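Local structure of uncharacterized protein YLR132C (Kluyveromyces marxianus, 6PFQ) at residues 36-42 and 182-187. The protein is probably a 2H-superfamily phosphodiesterase of the Usb1 type, a 3'-5' exoribonuclease that trims the end of U6 spliceosomal RNA. Residues are numbered along the deposited sequence.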
ATOM      1  N   VAL A  36      13.112   5.976  17.395  1.00 29.23           N
ATOM      2  CA  VAL A  36      13.744   4.667  17.550  1.00 32.66           C
ATOM      3  C   VAL A  36      14.772   4.414  16.435  1.00 31.89           C
ATOM      4  O   VAL A  36      15.860   3.887  16.690  1.00 30.50           O
ATOM      5  CB  VAL A  36      12.675   3.564  17.607  1.00 28.99           C
ATOM      6  CG1 VAL A  36      13.342   2.209  17.694  1.00 30.14           C
ATOM      7  CG2 VAL A  36      11.724   3.788  18.804  1.00 30.01           C
ATOM      8  N   MET A  37      14.462   4.783  15.188  1.00 30.12           N
ATOM      9  CA  MET A  37      15.465   4.611  14.132  1.00 28.25           C
ATOM     10  C   MET A  37      16.729   5.418  14.447  1.00 36.25           C
ATOM     11  O   MET A  37      17.852   4.919  14.304  1.00 37.21           O
ATOM     12  CB  MET A  37      14.909   5.012  12.757  1.00 29.28           C
ATOM     13  CG  MET A  37      13.630   4.274  12.337  1.00 28.70           C
ATOM     14  SD  MET A  37      13.899   2.492  12.241  1.00 28.42           S
ATOM     15  CE  MET A  37      13.328   1.989  13.875  1.00 25.78           C
ATOM     16  N   ASP A  38      16.564   6.657  14.903  1.00 32.90           N
ATOM     17  CA  ASP A  38      17.723   7.481  15.257  1.00 34.43           C
ATOM     18  C   ASP A  38      18.560   6.823  16.343  1.00 33.18           C
ATOM     19  O   ASP A  38      19.790   6.768  16.247  1.00 38.15           O
ATOM     20  CB  ASP A  38      17.265   8.849  15.756  1.00 36.86           C
ATOM     21  CG  ASP A  38      16.825   9.753  14.651  1.00 48.82           C
ATOM     22  OD1 ASP A  38      17.204   9.493  13.498  1.00 53.84           O
ATOM     23  OD2 ASP A  38      16.103  10.737  14.936  1.00 55.60           O
ATOM     24  N   THR A  39      17.906   6.387  17.422  1.00 31.96           N
ATOM     25  CA  THR A  39      18.618   5.741  18.521  1.00 36.76           C
ATOM     26  C   THR A  39      19.469   4.583  18.030  1.00 41.62           C
ATOM     27  O   THR A  39      20.598   4.382  18.494  1.00 39.25           O
ATOM     28  CB  THR A  39      17.606   5.224  19.533  1.00 41.81           C
ATOM     29  OG1 THR A  39      16.994   6.338  20.173  1.00 43.13           O
ATOM     30  CG2 THR A  39      18.253   4.291  20.537  1.00 44.35           C
ATOM     31  N   HIS A  40      18.961   3.829  17.058  1.00 34.75           N
ATOM     32  CA  HIS A  40      19.648   2.649  16.569  1.00 35.25           C
ATOM     33  C   HIS A  40      20.458   2.901  15.316  1.00 31.37           C
ATOM     34  O   HIS A  40      20.897   1.934  14.686  1.00 36.85           O
ATOM     35  CB  HIS A  40      18.630   1.534  16.346  1.00 37.17           C
ATOM     36  CG  HIS A  40      18.089   0.983  17.625  1.00 35.26           C
ATOM     37  ND1 HIS A  40      18.613  -0.137  18.227  1.00 38.95           N
ATOM     38  CD2 HIS A  40      17.113   1.430  18.442  1.00 35.14           C
ATOM     39  CE1 HIS A  40      17.962  -0.372  19.351  1.00 40.61           C
ATOM     40  NE2 HIS A  40      17.040   0.558  19.502  1.00 39.97           N
ATOM     41  N   HIS A  41      20.658   4.171  14.939  1.00 32.66           N
ATOM     42  CA  HIS A  41      21.476   4.536  13.780  1.00 40.28           C
ATOM     43  C   HIS A  41      20.963   3.861  12.508  1.00 42.06           C
ATOM     44  O   HIS A  41      21.741   3.377  11.670  1.00 35.89           O
ATOM     45  CB  HIS A  41      22.952   4.220  14.032  1.00 46.56           C
ATOM     46  CG  HIS A  41      23.484   4.878  15.264  1.00 58.25           C
ATOM     47  ND1 HIS A  41      23.751   4.184  16.424  1.00 62.57           N
ATOM     48  CD2 HIS A  41      23.726   6.181  15.539  1.00 62.46           C
ATOM     49  CE1 HIS A  41      24.167   5.027  17.351  1.00 66.31           C
ATOM     50  NE2 HIS A  41      24.154   6.245  16.841  1.00 65.96           N
ATOM     51  N   ARG A  42      19.641   3.844  12.365  1.00 36.11           N
ATOM     52  CA  ARG A  42      18.965   3.352  11.171  1.00 29.98           C
ATOM     53  C   ARG A  42      18.413   4.512  10.354  1.00 31.80           C
ATOM     54  O   ARG A  42      18.160   5.596  10.878  1.00 29.06           O
ATOM     55  CB  ARG A  42      17.805   2.423  11.527  1.00 30.08           C
ATOM     56  CG  ARG A  42      18.185   1.270  12.420  1.00 40.55           C
ATOM     57  CD  ARG A  42      18.425   0.054  11.606  1.00 45.56           C
ATOM     58  NE  ARG A  42      18.640  -1.139  12.415  1.00 46.51           N
ATOM     59  CZ  ARG A  42      18.519  -2.370  11.933  1.00 45.61           C
ATOM     60  NH1 ARG A  42      18.185  -2.562  10.650  1.00 29.21           N
ATOM     61  NH2 ARG A  42      18.751  -3.406  12.723  1.00 45.10           N
ATOM     62  N   LEU A 182      13.104  -4.703  14.876  1.00 27.13           N
ATOM     63  CA  LEU A 182      13.289  -3.510  15.690  1.00 28.74           C
ATOM     64  C   LEU A 182      12.000  -2.695  15.799  1.00 27.23           C
ATOM     65  O   LEU A 182      11.602  -2.301  16.903  1.00 30.34           O
ATOM     66  CB  LEU A 182      14.433  -2.672  15.127  1.00 25.37           C
ATOM     67  CG  LEU A 182      14.669  -1.346  15.839  1.00 27.43           C
ATOM     68  CD1 LEU A 182      15.041  -1.590  17.316  1.00 26.23           C
ATOM     69  CD2 LEU A 182      15.722  -0.500  15.080  1.00 27.41           C
ATOM     70  N   VAL A 183      11.326  -2.430  14.668  1.00 27.72           N
ATOM     71  CA  VAL A 183      10.123  -1.605  14.773  1.00 29.89           C
ATOM     72  C   VAL A 183       9.048  -2.351  15.539  1.00 32.90           C
ATOM     73  O   VAL A 183       8.300  -1.735  16.331  1.00 27.79           O
ATOM     74  CB  VAL A 183       9.595  -1.112  13.408  1.00 31.07           C
ATOM     75  CG1 VAL A 183      10.633  -0.242  12.729  1.00 28.65           C
ATOM     76  CG2 VAL A 183       9.163  -2.270  12.478  1.00 27.03           C
ATOM     77  N   ALA A 184       8.999  -3.684  15.399  1.00 29.31           N
ATOM     78  CA  ALA A 184       7.993  -4.454  16.128  1.00 30.80           C
ATOM     79  C   ALA A 184       8.273  -4.483  17.632  1.00 35.15           C
ATOM     80  O   ALA A 184       7.344  -4.412  18.445  1.00 35.78           O
ATOM     81  CB  ALA A 184       7.923  -5.874  15.560  1.00 29.99           C
ATOM     82  N   THR A 185       9.527  -4.610  18.031  1.00 33.26           N
ATOM     83  CA  THR A 185       9.817  -4.756  19.460  1.00 36.17           C
ATOM     84  C   THR A 185       9.929  -3.423  20.183  1.00 36.75           C
ATOM     85  O   THR A 185       9.564  -3.330  21.366  1.00 37.90           O
ATOM     86  CB  THR A 185      11.125  -5.527  19.680  1.00 35.25           C
ATOM     87  OG1 THR A 185      12.198  -4.784  19.122  1.00 43.75           O
ATOM     88  CG2 THR A 185      11.102  -6.851  19.005  1.00 33.67           C
ATOM     89  N   GLU A 186      10.432  -2.384  19.515  1.00 29.17           N
ATOM     90  CA  GLU A 186      10.737  -1.137  20.207  1.00 32.66           C
ATOM     91  C   GLU A 186       9.931   0.062  19.739  1.00 29.65           C
ATOM     92  O   GLU A 186      10.029   1.115  20.374  1.00 28.90           O
ATOM     93  CB  GLU A 186      12.238  -0.793  20.073  1.00 30.31           C
ATOM     94  CG  GLU A 186      13.151  -1.720  20.881  1.00 47.48           C
ATOM     95  CD  GLU A 186      14.605  -1.260  20.898  1.00 59.65           C
ATOM     96  OE1 GLU A 186      14.861  -0.048  20.726  1.00 62.11           O
ATOM     97  OE2 GLU A 186      15.499  -2.116  21.089  1.00 66.76           O
ATOM     98  N   ALA A 187       9.144  -0.048  18.659  1.00 28.43           N
ATOM     99  CA  ALA A 187       8.467   1.126  18.099  1.00 28.47           C
ATOM    100  C   ALA A 187       6.969   0.913  17.882  1.00 28.61           C
ATOM    101  O   ALA A 187       6.361   1.604  17.059  1.00 29.14           O
ATOM    102  CB  ALA A 187       9.126   1.540  16.782  1.00 28.33           C
TER
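Leu182 is the most covered residue of this contact, losing 89 Å² to residues 36-42. With chi1 t and chi2 p, Leu182 sets CD1 3.7 Å from the centroid of the His40 ring, 9° off the ring normal, a CH-pi contact over the face; CD2 meets Met37 CE at 3.7 Å. Met37 starts out sideways, but its m, m conformer, with chi3 at 95°, swings CE across to Val183 CG1, also at 3.7 Å. Val36, chi1 t, completes the apolar patch, with CG2 4.0 Å from Ala187 CB. The ring edge of His40 does polar work: NE2 donates to Glu186 OE1 at 2.6 Å with a 138° N-H...O angle, Glu186 (chi2 t) reaching across. Arg42 passes Leu182 obliquely, NE to CD2 4.0 Å, and its guanidinium hydrogen-bonds Ser178 OG and Arg175 O, one and two turns back on helix 169-186. Backbone bonds Arg42 N to Met37 O (2.8 Å) and His41 N to Asp38 O (3.0 Å), with positive phi at His41, define a Schellman motif. Away from the UMP-binding residues, the contact joins the Schellman-capped end of helix 20-39 to the C-terminal end of helix 169-186 in a 2H phosphodiesterase fold.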